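Side-chain contacts in nitrogenase molybdenum-iron protein beta chain (Clostridium pasteurianum, PDB 4WES), which forms, with the alpha chain, the molybdenum-iron component of nitrogenase, which reduces dinitrogen to ammonium, and shares an [8Fe-7S] cluster with that chain: residues B[28-33]-B[206-211]; B[82-87]-B[113-118]; B[197-202]-B[222-227]; B[386-391]-B[439-444]; B[407-412]-B[431-436]. All coordinates share one frame; numbering follows the deposited sequence. Where two conformers were deposited one is given.

The five contacts sample all three parallel, helix-flanked sheets of the chain. Contact 2, lying between the segments of contact 1 in sequence, joins two helices on the first sheet, about 25 Å from contact 1 between centres. Contact 1 ties a helix just before that sheet to a loop leaving the second, and contact 3, about 13 Å away between centres, joins the start and end of the same connection; the two alternate along the chain and touch through Gly206 and Gly222. Contacts 4 and 5 follow, their centres about 11 Å apart, on adjacent strands of the third sheet packed against helix 426-448. The centres of contacts 2 and 4 are about 50 Å apart, spanning the subunit.

Contact 1 (B[28-33]-B[206-211]); sequences AMYAAL and GVLDGP
Leu33 and Val207 bring the two backbones closest, CA to CA 6.9 Å, where a helix lies against an irregular loop. The packing joins two alpha/beta units: helix 24-33 leads into the first parallel sheet, while 206-211 follows strand 198-200 of the second. Leu208 reaches out of the loop with its CD1 methyl, which lies 3.5 Å from CE1 of Tyr30 in an oblique approach to the ring. The same methyl meets CD1 of Leu33 at 4.1 Å, the two leucine side chains running at about a right angle. Tyr30 extends toward the loop because its CG is trans to the backbone N (chi1 -179°), and its hydroxyl is held beyond the contact by hydrogen bonds with Val179 O and Thr204 OG1. Phe178 adds an edge-to-face ring contact, and Phe150 of helix 146-161 also packs on this tyrosine. Within the loop, Asp209 OD1 accepts from Gly206 N at 2.7 Å through its syn lone pair, while OD2 is paired with Arg185. Val207 straddles the Leu33 carbonyl with its branch: the oxygen of Leu33 is 3.3 Å from Val207 CG1 and 3.5 Å from Val207 CG2.

Contact 2 (B[82-87]-B[113-118]); sequences SNIKTA and DDLPTY
Ile84 sets its CG1 branch trans to the backbone N (chi1 -164°), which puts CG2 between N and the carbonyl carbon, and the two branches then serve different partners. CG2 lies 3.7 Å from CD2 of Tyr118 and 3.9 Å from its CB, an oblique approach to the ring near its root. The longer branch ends with CD1 at 3.8 Å from CD1 of Leu115. Both Leu115 and Tyr118 also have a second modelled conformer. The two helices belong to successive beta-alpha-beta crossovers of the first parallel sheet: helix 81-95 precedes strand 99-104 and helix 115-125 follows it. Ile84 and Leu115 both rest on His43 and Val102 of that sheet. Asp114 is the N-cap of the second helix, its OD1 accepting from Thr117 N at 3.3 Å with an N-H...O angle of 162°; the amide comes from above the carboxylate plane, and OD2 takes the Thr117 hydroxyl. The carbonyl oxygen of Asp114 lies 3.5 Å above the Tyr118 ring plane, toward the rim. Asp113 OD2, hydrogen-bonded to His43 and Gly80 N, sits in plane at the ring edge. Lys85 runs alongside, its CE 4.4 Å from Tyr118 O and its NZ hydrogen-bonded to Gln121.

Contact 3 (B[197-202]-B[222-227]); sequences PYIMFP and GGTKIE
Thr224 reaches Met200 through one short hydrogen bond, and the other contacts gather round it. The polar part is a single donor and acceptor: the Thr224 hydroxyl OG1 donates a hydrogen bond to Met200 O at 2.6 Å. It meets the oxygen fairly straight on, with a C=O...O angle of 151°, and tilts 16° out of the carbonyl plane. A chi1 of -52° places OG1 trans to the threonine's carbonyl carbon, with CG2 trans to the backbone N and beside that carbon. The rest is van der Waals contact. CG2 of Thr224 passes 3.5 Å from Met200 O. It also lies 4.2 Å from CG2 of Ile199, methyl to methyl, the two side chains crossing at about a right angle. CB of Phe201 approaches OG1 of Thr224 to 4.0 Å, while the phenyl ring packs on Val154 and Ile157 of helix 146-161. All this happens at the end of strand 198-200, an outermost strand of the second parallel sheet within this chain, just before a cis peptide bond leads from Phe201 into Pro202. Ile199 and Phe201 bond by backbone to strand 172-175. A side-chain hydroxyl therefore gives a buried carbonyl a hydrogen-bond donor, linking the segment just before helix 226-231 to the end of strand 198-200.

Contact 4 (B[386-391]-B[439-444]); sequences VDLLIS and NVILDK
Leu388 puts one methyl, CD1, against two neighbouring residues of the helix, Val440 and Ile441, and its conformation is what makes the reach possible. Its CG is trans to the backbone N (chi1 -176°), and a chi2 of 67° then turns CD1 toward the helix. There CD1 meets CG2 of Val440 at 3.8 Å, with the two side chains set at about a right angle. Val440 offers this methyl because its CG1 is opposite the carbonyl carbon (chi1 -64°), which leaves CG2 between the backbone N and the carbonyl carbon. CG1 of Ile441 is a looser second neighbour, 4.5 Å from the same Leu388 CD1. The packing is that of helix 426-448 lying over strand 388-391 of the five-stranded parallel sheet in the last alpha/beta unit; Val407, on the adjacent strand, touches both Leu388 and Val440. At the C-terminal end of the helix segment Lys444 stretches its whole side chain out straight. Its NZ is hydrogen-bonded to Asn403 O, and a water lies 3.5 Å from Lys444 NZ, a weak bond, and 2.7 Å from Val386 O. Elsewhere on the helix, Asp443 forms a salt bridge with Arg416 of the second copy of this protein. Between strand and helix proper, then, the attraction comes from methyl and methylene contacts, and the polar link across the segments is at most a weak one, through a water at one margin.

Contact 5 (B[407-412]-B[431-436]); sequences VRFGFP and IRLVEE
Val407 sets a methyl against the carboxylate of Glu436, two waters bridge alongside, and Phe409 with Leu433 is the apolar pair: a strand-to-helix contact in which strand 406-408, an outermost strand of the last parallel sheet within this chain, packs against helix 426-448. CG1 of Val407 lies 3.6 Å from CD of Glu436, so the methyl touches the carboxylate group itself. The glutamate gets there with a nearly straight chain: chi1 is -169° and chi2 170°, carrying the carboxylate out from the helix toward the strand. Two waters then join this carboxylate to the backbone of Arg408. Water 2 donates to Arg408 O at 2.7 Å and to Glu436 OE1 at 3.0 Å. Water 3 donates to Arg408 O at 2.9 Å and to Glu436 OE2 at 2.7 Å. Each carboxylate oxygen thus has its own water, both waters share one carbonyl, and the pair probably steadies the rotation of the carboxylate. The guanidinium of Arg408 leads elsewhere, in a salt bridge with Asp415. One step on, CD2 of Leu433 comes up to the edge of the Phe409 ring, near its plane, 4.2 Å from CD1 of Phe409. Water 2 also lies at that ring's edge, in plane, where the hydrophobic packing gives way to the bridge. Around this joint, Val407 and Phe409 rest on Ile390 of the neighbouring strand 388-391, helix 321-333 packs on Phe409 through Ile324 and Leu327, and helix 290-305 packs against Ile431 and Val434.

Contact 1 (B[28-33]-B[206-211])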
# COMPACT_ATOMS: atom_id res chain seq x y z
N ALA B 28 21.05 15.17 -15.89
CA ALA B 28 21.08 15.77 -17.22
C ALA B 28 20.44 14.85 -18.26
O ALA B 28 19.75 15.34 -19.18
CB ALA B 28 22.52 16.11 -17.62
N MET B 29 20.68 13.54 -18.15
CA MET B 29 20.07 12.58 -19.05
C MET B 29 18.54 12.62 -18.92
O MET B 29 17.82 12.62 -19.93
CB MET B 29 20.64 11.19 -18.73
CG MET B 29 20.17 10.10 -19.66
SD MET B 29 20.86 8.47 -19.31
CE MET B 29 22.58 8.74 -19.78
N TYR B 30 18.04 12.65 -17.69
CA TYR B 30 16.63 12.75 -17.43
C TYR B 30 16.03 14.03 -18.03
O TYR B 30 15.01 14.00 -18.70
CB TYR B 30 16.39 12.66 -15.92
CG TYR B 30 14.94 12.74 -15.51
CD1 TYR B 30 14.10 11.66 -15.71
CD2 TYR B 30 14.38 13.89 -14.96
CE1 TYR B 30 12.76 11.73 -15.38
CE2 TYR B 30 13.07 13.96 -14.60
CZ TYR B 30 12.24 12.88 -14.81
OH TYR B 30 10.89 12.91 -14.53
N ALA B 31 16.67 15.15 -17.76
CA ALA B 31 16.22 16.41 -18.36
C ALA B 31 16.16 16.33 -19.87
O ALA B 31 15.19 16.84 -20.49
CB ALA B 31 17.13 17.56 -17.90
N ALA B 32 17.19 15.78 -20.50
CA ALA B 32 17.23 15.66 -21.93
C ALA B 32 16.10 14.79 -22.50
O ALA B 32 15.56 15.07 -23.57
CB ALA B 32 18.57 15.14 -22.38
N LEU B 33 15.77 13.73 -21.77
CA LEU B 33 14.63 12.90 -22.18
C LEU B 33 13.30 13.66 -22.08
O LEU B 33 12.28 13.20 -22.58
CB LEU B 33 14.60 11.60 -21.38
CG LEU B 33 15.70 10.62 -21.76
CD1 LEU B 33 15.75 9.45 -20.78
CD2 LEU B 33 15.54 10.07 -23.17
N GLY B 206 4.90 11.10 -20.97
CA GLY B 206 4.85 10.49 -22.27
C GLY B 206 6.20 10.06 -22.80
O GLY B 206 6.32 9.74 -23.99
N VAL B 207 7.24 10.06 -21.94
CA VAL B 207 8.55 9.60 -22.34
C VAL B 207 9.03 8.47 -21.39
O VAL B 207 9.49 7.44 -21.87
CB VAL B 207 9.60 10.74 -22.36
CG1 VAL B 207 10.95 10.22 -22.87
CG2 VAL B 207 9.12 11.89 -23.22
N LEU B 208 8.94 8.71 -20.09
CA LEU B 208 9.36 7.71 -19.09
C LEU B 208 8.20 7.07 -18.34
O LEU B 208 8.41 6.38 -17.36
CB LEU B 208 10.39 8.33 -18.16
CG LEU B 208 11.78 8.43 -18.79
CD1 LEU B 208 12.66 9.42 -18.07
CD2 LEU B 208 12.46 7.08 -18.86
N ASP B 209 6.98 7.21 -18.88
CA ASP B 209 5.79 6.60 -18.31
C ASP B 209 4.84 6.19 -19.44
O ASP B 209 3.62 6.22 -19.29
CB ASP B 209 5.08 7.57 -17.33
CG ASP B 209 4.58 8.83 -18.00
OD1 ASP B 209 4.84 9.03 -19.21
OD2 ASP B 209 3.92 9.60 -17.30
N GLY B 210 5.40 5.78 -20.56
CA GLY B 210 4.60 5.56 -21.75
C GLY B 210 3.94 4.22 -21.88
O GLY B 210 4.22 3.25 -21.15
N PRO B 211 3.06 4.12 -22.87
CA PRO B 211 2.31 2.90 -23.14
C PRO B 211 3.14 1.85 -23.88
O PRO B 211 4.15 2.15 -24.49
CB PRO B 211 1.18 3.38 -24.04
CG PRO B 211 1.81 4.51 -24.82
CD PRO B 211 2.71 5.20 -23.82

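Contact 2 (B[82-87]-B[113-118])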
# COMPACT_ATOMS: atom_id res chain seq x y z
N SER B 82 37.69 13.88 -31.04
CA SER B 82 37.49 12.94 -32.17
C SER B 82 36.31 12.02 -31.87
O SER B 82 35.51 11.72 -32.77
CB SER B 82 38.74 12.11 -32.45
OG SER B 82 39.09 11.36 -31.29
N ASN B 83 36.20 11.58 -30.62
CA ASN B 83 35.12 10.67 -30.26
C ASN B 83 33.74 11.27 -30.46
O ASN B 83 32.86 10.61 -31.00
CB ASN B 83 35.20 10.26 -28.79
CG ASN B 83 36.47 9.55 -28.46
OD1 ASN B 83 37.54 10.20 -28.56
ND2 ASN B 83 36.40 8.28 -28.02
N ILE B 84 33.54 12.52 -30.01
CA ILE B 84 32.23 13.08 -30.12
C ILE B 84 31.89 13.42 -31.58
O ILE B 84 30.76 13.30 -31.99
CB ILE B 84 32.00 14.27 -29.18
CG1 ILE B 84 30.49 14.55 -29.06
CG2 ILE B 84 32.76 15.52 -29.62
CD1 ILE B 84 30.13 15.51 -27.98
N LYS B 85 32.90 13.79 -32.37
CA LYS B 85 32.67 14.05 -33.80
C LYS B 85 32.25 12.78 -34.53
O LYS B 85 31.32 12.77 -35.33
CB LYS B 85 33.92 14.67 -34.41
CG LYS B 85 34.18 16.06 -33.90
CD LYS B 85 35.53 16.53 -34.41
CE LYS B 85 35.99 17.76 -33.69
NZ LYS B 85 37.30 18.17 -34.26
N THR B 86 32.90 11.67 -34.22
CA THR B 86 32.50 10.38 -34.76
C THR B 86 31.13 9.98 -34.26
O THR B 86 30.29 9.51 -35.03
CB THR B 86 33.51 9.29 -34.36
OG1 THR B 86 34.77 9.62 -34.96
CG2 THR B 86 33.07 7.91 -34.76
N ALA B 87 30.87 10.20 -32.98
CA ALA B 87 29.57 9.84 -32.43
C ALA B 87 28.42 10.52 -33.14
O ALA B 87 27.45 9.88 -33.51
CB ALA B 87 29.49 10.16 -30.95
N ASP B 113 37.88 18.98 -21.57
CA ASP B 113 37.37 18.98 -22.95
C ASP B 113 36.55 20.23 -23.23
O ASP B 113 35.80 20.70 -22.39
CB ASP B 113 36.50 17.75 -23.23
CG ASP B 113 37.27 16.55 -23.74
OD1 ASP B 113 38.48 16.44 -23.51
OD2 ASP B 113 36.63 15.68 -24.37
N ASP B 114 36.67 20.71 -24.45
CA ASP B 114 36.09 21.97 -24.87
C ASP B 114 34.91 21.72 -25.83
O ASP B 114 35.04 21.75 -27.04
CB ASP B 114 37.20 22.77 -25.55
CG ASP B 114 36.76 24.13 -26.03
OD1 ASP B 114 35.61 24.56 -25.86
OD2 ASP B 114 37.64 24.81 -26.59
N LEU B 115 33.73 21.49 -25.25
CA LEU B 115 32.54 21.15 -26.03
C LEU B 115 32.16 22.24 -27.05
O LEU B 115 31.81 21.96 -28.18
CB LEU B 115 31.36 20.84 -25.11
CG LEU B 115 31.30 19.40 -24.56
CD1 LEU B 115 30.97 18.43 -25.68
CD2 LEU B 115 32.57 18.97 -23.83
N PRO B 116 32.20 23.52 -26.63
CA PRO B 116 31.87 24.55 -27.62
C PRO B 116 32.74 24.48 -28.88
O PRO B 116 32.22 24.60 -29.98
CB PRO B 116 32.12 25.83 -26.87
CG PRO B 116 31.87 25.48 -25.44
CD PRO B 116 32.40 24.09 -25.28
N THR B 117 34.02 24.22 -28.72
CA THR B 117 34.89 24.07 -29.86
C THR B 117 34.55 22.84 -30.68
O THR B 117 34.47 22.92 -31.94
CB THR B 117 36.37 24.06 -29.43
OG1 THR B 117 36.71 25.34 -28.89
CG2 THR B 117 37.30 23.73 -30.62
N TYR B 118 34.33 21.69 -30.05
CA TYR B 118 33.98 20.52 -30.82
C TYR B 118 32.69 20.74 -31.63
O TYR B 118 32.58 20.31 -32.79
CB TYR B 118 33.84 19.28 -29.93
CG TYR B 118 35.05 18.91 -29.08
CD1 TYR B 118 36.34 19.32 -29.42
CD2 TYR B 118 34.89 18.12 -27.96
CE1 TYR B 118 37.43 18.97 -28.64
CE2 TYR B 118 35.97 17.77 -27.17
CZ TYR B 118 37.24 18.19 -27.50
OH TYR B 118 38.29 17.80 -26.69

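Contact 3 (B[197-202]-B[222-227])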
# COMPACT_ATOMS: atom_id res chain seq x y z
N PRO B 197 -2.28 29.40 -20.25
CA PRO B 197 -1.32 28.87 -21.23
C PRO B 197 0.09 28.82 -20.67
O PRO B 197 0.49 29.74 -19.93
CB PRO B 197 -1.42 29.86 -22.40
CG PRO B 197 -2.82 30.42 -22.27
CD PRO B 197 -3.06 30.52 -20.79
N TYR B 198 0.85 27.79 -21.05
CA TYR B 198 2.15 27.55 -20.44
C TYR B 198 3.06 26.79 -21.39
O TYR B 198 2.60 26.18 -22.37
CB TYR B 198 1.99 26.74 -19.10
CG TYR B 198 1.47 25.35 -19.36
CD1 TYR B 198 0.13 25.10 -19.55
CD2 TYR B 198 2.35 24.30 -19.55
CE1 TYR B 198 -0.32 23.82 -19.85
CE2 TYR B 198 1.92 23.05 -19.86
CZ TYR B 198 0.58 22.80 -20.03
OH TYR B 198 0.14 21.54 -20.38
N ILE B 199 4.35 26.81 -21.06
CA ILE B 199 5.34 25.94 -21.67
C ILE B 199 6.04 25.26 -20.49
O ILE B 199 6.65 25.96 -19.68
CB ILE B 199 6.41 26.67 -22.50
CG1 ILE B 199 5.76 27.44 -23.67
CG2 ILE B 199 7.42 25.66 -23.03
CD1 ILE B 199 6.70 28.42 -24.32
N MET B 200 5.94 23.94 -20.36
CA MET B 200 6.69 23.21 -19.35
C MET B 200 7.97 22.67 -19.96
O MET B 200 7.92 22.09 -21.04
CB MET B 200 5.87 22.05 -18.79
CG MET B 200 6.64 21.23 -17.75
SD MET B 200 5.72 19.91 -17.01
CE MET B 200 4.74 20.86 -15.88
N PHE B 201 9.10 22.85 -19.28
CA PHE B 201 10.30 22.19 -19.72
C PHE B 201 11.25 21.97 -18.55
O PHE B 201 11.33 22.81 -17.64
CB PHE B 201 11.00 22.99 -20.82
CG PHE B 201 11.72 24.20 -20.37
CD1 PHE B 201 11.02 25.39 -20.13
CD2 PHE B 201 13.10 24.24 -20.34
CE1 PHE B 201 11.68 26.54 -19.74
CE2 PHE B 201 13.78 25.40 -19.97
CZ PHE B 201 13.06 26.55 -19.69
N PRO B 202 12.04 20.87 -18.59
CA PRO B 202 11.79 19.64 -19.34
C PRO B 202 10.43 19.02 -18.98
O PRO B 202 9.82 19.39 -17.97
CB PRO B 202 12.94 18.71 -18.92
CG PRO B 202 13.92 19.61 -18.21
CD PRO B 202 13.09 20.68 -17.59
N GLY B 222 6.03 12.07 -25.98
CA GLY B 222 6.15 13.19 -25.09
C GLY B 222 7.43 13.97 -25.26
O GLY B 222 8.20 13.75 -26.20
N GLY B 223 7.66 14.88 -24.31
CA GLY B 223 8.82 15.76 -24.34
C GLY B 223 8.41 17.12 -24.89
O GLY B 223 7.55 17.23 -25.78
N THR B 224 9.03 18.16 -24.38
CA THR B 224 8.75 19.50 -24.92
C THR B 224 9.38 19.65 -26.29
O THR B 224 10.51 19.24 -26.51
CB THR B 224 9.28 20.55 -23.96
OG1 THR B 224 8.75 20.23 -22.67
CG2 THR B 224 8.85 21.97 -24.37
N LYS B 225 8.62 20.20 -27.24
CA LYS B 225 9.10 20.36 -28.59
C LYS B 225 10.13 21.47 -28.69
O LYS B 225 10.02 22.51 -28.02
CB LYS B 225 7.93 20.65 -29.55
CG LYS B 225 6.99 19.45 -29.62
CD LYS B 225 6.18 19.39 -30.89
CE LYS B 225 5.76 17.97 -31.21
NZ LYS B 225 5.08 17.32 -30.06
N ILE B 226 11.11 21.26 -29.56
CA ILE B 226 12.15 22.25 -29.81
C ILE B 226 11.58 23.64 -30.10
O ILE B 226 12.08 24.63 -29.57
CB ILE B 226 13.04 21.78 -30.98
CG1 ILE B 226 13.91 20.59 -30.56
CG2 ILE B 226 13.92 22.90 -31.52
CD1 ILE B 226 14.42 19.77 -31.72
N GLU B 227 10.53 23.72 -30.89
CA GLU B 227 9.99 25.04 -31.23
C GLU B 227 9.45 25.74 -30.00
O GLU B 227 9.52 26.96 -29.88
CB GLU B 227 8.93 24.93 -32.32
CG GLU B 227 7.89 23.84 -32.04
CD GLU B 227 8.18 22.46 -32.68
OE1 GLU B 227 9.32 21.85 -32.54
OE2 GLU B 227 7.18 21.97 -33.30

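Contact 4 (B[386-391]-B[439-444])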
# COMPACT_ATOMS: atom_id res chain seq x y z
N VAL B 386 12.11 5.97 15.31
CA VAL B 386 11.08 6.74 14.61
C VAL B 386 9.90 5.87 14.29
O VAL B 386 9.93 4.65 14.46
CB VAL B 386 11.63 7.39 13.33
CG1 VAL B 386 12.74 8.39 13.65
CG2 VAL B 386 12.13 6.35 12.34
N ASP B 387 8.82 6.52 13.88
CA ASP B 387 7.55 5.88 13.56
C ASP B 387 7.29 5.67 12.06
O ASP B 387 6.36 4.98 11.69
CB ASP B 387 6.41 6.71 14.15
CG ASP B 387 6.54 6.91 15.63
OD1 ASP B 387 6.63 5.88 16.35
OD2 ASP B 387 6.59 8.06 16.10
N LEU B 388 8.15 6.26 11.23
CA LEU B 388 7.92 6.31 9.80
C LEU B 388 9.24 6.69 9.13
O LEU B 388 9.96 7.54 9.62
CB LEU B 388 6.86 7.37 9.46
CG LEU B 388 6.40 7.52 8.00
CD1 LEU B 388 5.65 6.28 7.53
CD2 LEU B 388 5.54 8.77 7.84
N LEU B 389 9.50 6.04 8.00
CA LEU B 389 10.68 6.31 7.17
C LEU B 389 10.20 6.58 5.77
O LEU B 389 9.45 5.78 5.21
CB LEU B 389 11.63 5.12 7.18
CG LEU B 389 12.85 5.17 6.27
CD1 LEU B 389 13.80 6.29 6.60
CD2 LEU B 389 13.59 3.86 6.28
N ILE B 390 10.69 7.67 5.19
CA ILE B 390 10.36 8.08 3.82
C ILE B 390 11.65 8.31 3.05
O ILE B 390 12.46 9.15 3.43
CB ILE B 390 9.48 9.35 3.78
CG1 ILE B 390 8.26 9.22 4.69
CG2 ILE B 390 9.09 9.64 2.35
CD1 ILE B 390 7.39 10.44 4.73
N SER B 391 11.87 7.53 1.99
CA SER B 391 13.09 7.63 1.22
C SER B 391 12.95 6.85 -0.06
O SER B 391 11.94 6.20 -0.30
CB SER B 391 14.31 7.06 2.01
OG SER B 391 14.28 5.63 2.07
N ASN B 439 -1.82 4.17 5.55
CA ASN B 439 -1.88 2.74 5.25
C ASN B 439 -0.71 1.99 5.89
O ASN B 439 -0.90 0.91 6.48
CB ASN B 439 -1.84 2.46 3.75
CG ASN B 439 -3.15 2.65 3.02
OD1 ASN B 439 -4.19 2.94 3.60
ND2 ASN B 439 -3.08 2.49 1.71
N VAL B 440 0.53 2.49 5.74
CA VAL B 440 1.66 1.74 6.26
C VAL B 440 1.72 1.75 7.78
O VAL B 440 2.10 0.74 8.41
CB VAL B 440 3.02 2.17 5.66
CG1 VAL B 440 3.08 1.91 4.19
CG2 VAL B 440 3.46 3.58 6.00
N ILE B 441 1.26 2.84 8.40
CA ILE B 441 1.16 2.91 9.85
C ILE B 441 0.13 1.92 10.35
O ILE B 441 0.39 1.13 11.28
CB ILE B 441 0.86 4.36 10.30
CG1 ILE B 441 2.11 5.24 10.07
CG2 ILE B 441 0.35 4.40 11.73
CD1 ILE B 441 1.84 6.72 10.23
N LEU B 442 -1.06 1.90 9.73
CA LEU B 442 -2.10 0.97 10.15
C LEU B 442 -1.75 -0.48 9.86
O LEU B 442 -2.08 -1.36 10.65
CB LEU B 442 -3.43 1.38 9.51
CG LEU B 442 -4.09 2.56 10.16
CD1 LEU B 442 -5.18 3.18 9.28
CD2 LEU B 442 -4.68 2.20 11.50
N ASP B 443 -1.07 -0.75 8.75
CA ASP B 443 -0.67 -2.11 8.45
C ASP B 443 0.19 -2.68 9.58
O ASP B 443 0.01 -3.83 10.00
CB ASP B 443 0.14 -2.17 7.15
CG ASP B 443 -0.71 -2.19 5.87
OD1 ASP B 443 -1.94 -2.35 5.93
OD2 ASP B 443 -0.07 -2.03 4.81
N LYS B 444 1.14 -1.89 10.08
CA LYS B 444 2.00 -2.36 11.17
C LYS B 444 1.17 -2.57 12.43
O LYS B 444 1.32 -3.59 13.09
CB LYS B 444 3.14 -1.39 11.42
CG LYS B 444 4.03 -1.84 12.61
CD LYS B 444 5.21 -0.96 12.84
CE LYS B 444 5.93 -1.44 14.13
NZ LYS B 444 7.16 -0.72 14.42
O HOH W 1 8.66 2.34 13.79

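Contact 5 (B[407-412]-B[431-436])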
# COMPACT_ATOMS: atom_id res chain seq x y z
N VAL B 407 7.61 4.37 3.41
CA VAL B 407 7.06 4.98 2.21
C VAL B 407 8.18 5.24 1.21
O VAL B 407 9.09 6.01 1.50
CB VAL B 407 6.31 6.27 2.54
CG1 VAL B 407 5.81 6.97 1.29
CG2 VAL B 407 5.17 5.96 3.52
N ARG B 408 8.04 4.63 0.04
CA ARG B 408 8.97 4.88 -1.06
C ARG B 408 8.68 6.24 -1.70
O ARG B 408 7.53 6.50 -2.09
CB ARG B 408 8.87 3.77 -2.08
CG ARG B 408 9.48 2.47 -1.62
CD ARG B 408 9.10 1.29 -2.49
NE ARG B 408 9.79 0.08 -2.06
CZ ARG B 408 9.42 -0.69 -1.02
NH1 ARG B 408 8.33 -0.41 -0.35
NH2 ARG B 408 10.20 -1.68 -0.67
N PHE B 409 9.69 7.07 -1.84
CA PHE B 409 9.53 8.46 -2.30
C PHE B 409 10.81 8.89 -2.97
O PHE B 409 11.90 8.52 -2.52
CB PHE B 409 9.23 9.31 -1.06
CG PHE B 409 9.04 10.78 -1.32
CD1 PHE B 409 7.79 11.29 -1.51
CD2 PHE B 409 10.11 11.63 -1.30
CE1 PHE B 409 7.60 12.66 -1.72
CE2 PHE B 409 9.94 12.99 -1.50
CZ PHE B 409 8.69 13.51 -1.72
N GLY B 410 10.72 9.67 -4.03
CA GLY B 410 11.90 10.23 -4.67
C GLY B 410 12.54 9.29 -5.65
O GLY B 410 11.87 8.67 -6.46
N PHE B 411 13.88 9.21 -5.61
CA PHE B 411 14.64 8.60 -6.70
C PHE B 411 15.92 7.96 -6.17
O PHE B 411 16.63 8.63 -5.41
CB PHE B 411 15.02 9.70 -7.72
CG PHE B 411 15.92 9.22 -8.84
CD1 PHE B 411 15.41 8.56 -9.91
CD2 PHE B 411 17.26 9.49 -8.81
CE1 PHE B 411 16.25 8.11 -10.93
CE2 PHE B 411 18.09 9.09 -9.80
CZ PHE B 411 17.60 8.37 -10.85
N PRO B 412 16.25 6.77 -6.63
CA PRO B 412 15.43 5.87 -7.45
C PRO B 412 14.56 4.94 -6.61
O PRO B 412 14.98 4.49 -5.54
CB PRO B 412 16.49 5.07 -8.23
CG PRO B 412 17.62 4.99 -7.32
CD PRO B 412 17.62 6.23 -6.46
N ILE B 431 -3.11 13.93 -1.24
CA ILE B 431 -4.09 12.93 -0.83
C ILE B 431 -3.47 11.54 -0.91
O ILE B 431 -3.60 10.72 -0.00
CB ILE B 431 -5.37 13.06 -1.70
CG1 ILE B 431 -6.13 14.32 -1.28
CG2 ILE B 431 -6.24 11.81 -1.63
CD1 ILE B 431 -7.23 14.72 -2.30
N ARG B 432 -2.79 11.25 -2.02
CA ARG B 432 -2.14 9.96 -2.19
C ARG B 432 -1.10 9.71 -1.11
O ARG B 432 -1.00 8.60 -0.56
CB ARG B 432 -1.51 9.85 -3.56
CG ARG B 432 -2.51 9.79 -4.72
CD ARG B 432 -3.09 8.39 -4.94
NE ARG B 432 -2.07 7.35 -5.10
CZ ARG B 432 -2.31 6.04 -5.20
NH1 ARG B 432 -3.56 5.56 -5.17
NH2 ARG B 432 -1.30 5.19 -5.33
N LEU B 433 -0.33 10.74 -0.76
CA LEU B 433 0.68 10.61 0.30
C LEU B 433 0.04 10.31 1.65
O LEU B 433 0.55 9.46 2.41
CB LEU B 433 1.53 11.87 0.40
CG LEU B 433 2.60 12.04 -0.67
CD1 LEU B 433 3.17 13.44 -0.61
CD2 LEU B 433 3.69 10.97 -0.55
N VAL B 434 -1.04 11.02 2.01
CA VAL B 434 -1.65 10.75 3.29
C VAL B 434 -2.22 9.34 3.37
O VAL B 434 -2.09 8.66 4.38
CB VAL B 434 -2.75 11.78 3.64
CG1 VAL B 434 -3.43 11.47 4.96
CG2 VAL B 434 -2.14 13.18 3.65
N GLU B 435 -2.84 8.89 2.29
CA GLU B 435 -3.31 7.51 2.23
C GLU B 435 -2.16 6.52 2.41
O GLU B 435 -2.27 5.58 3.19
CB GLU B 435 -4.04 7.25 0.92
CG GLU B 435 -4.58 5.85 0.85
CD GLU B 435 -5.16 5.43 -0.46
OE1 GLU B 435 -4.83 6.06 -1.52
OE2 GLU B 435 -5.91 4.44 -0.45
N GLU B 436 -1.08 6.75 1.68
CA GLU B 436 0.06 5.82 1.78
C GLU B 436 0.67 5.79 3.17
O GLU B 436 0.98 4.73 3.71
CB GLU B 436 1.12 6.21 0.77
CG GLU B 436 2.22 5.22 0.56
CD GLU B 436 3.10 5.60 -0.65
OE1 GLU B 436 3.13 6.80 -1.12
OE2 GLU B 436 3.82 4.70 -1.11
O HOH W 2 5.53 8.37 -2.05
O HOH W 3 5.42 4.94 -3.24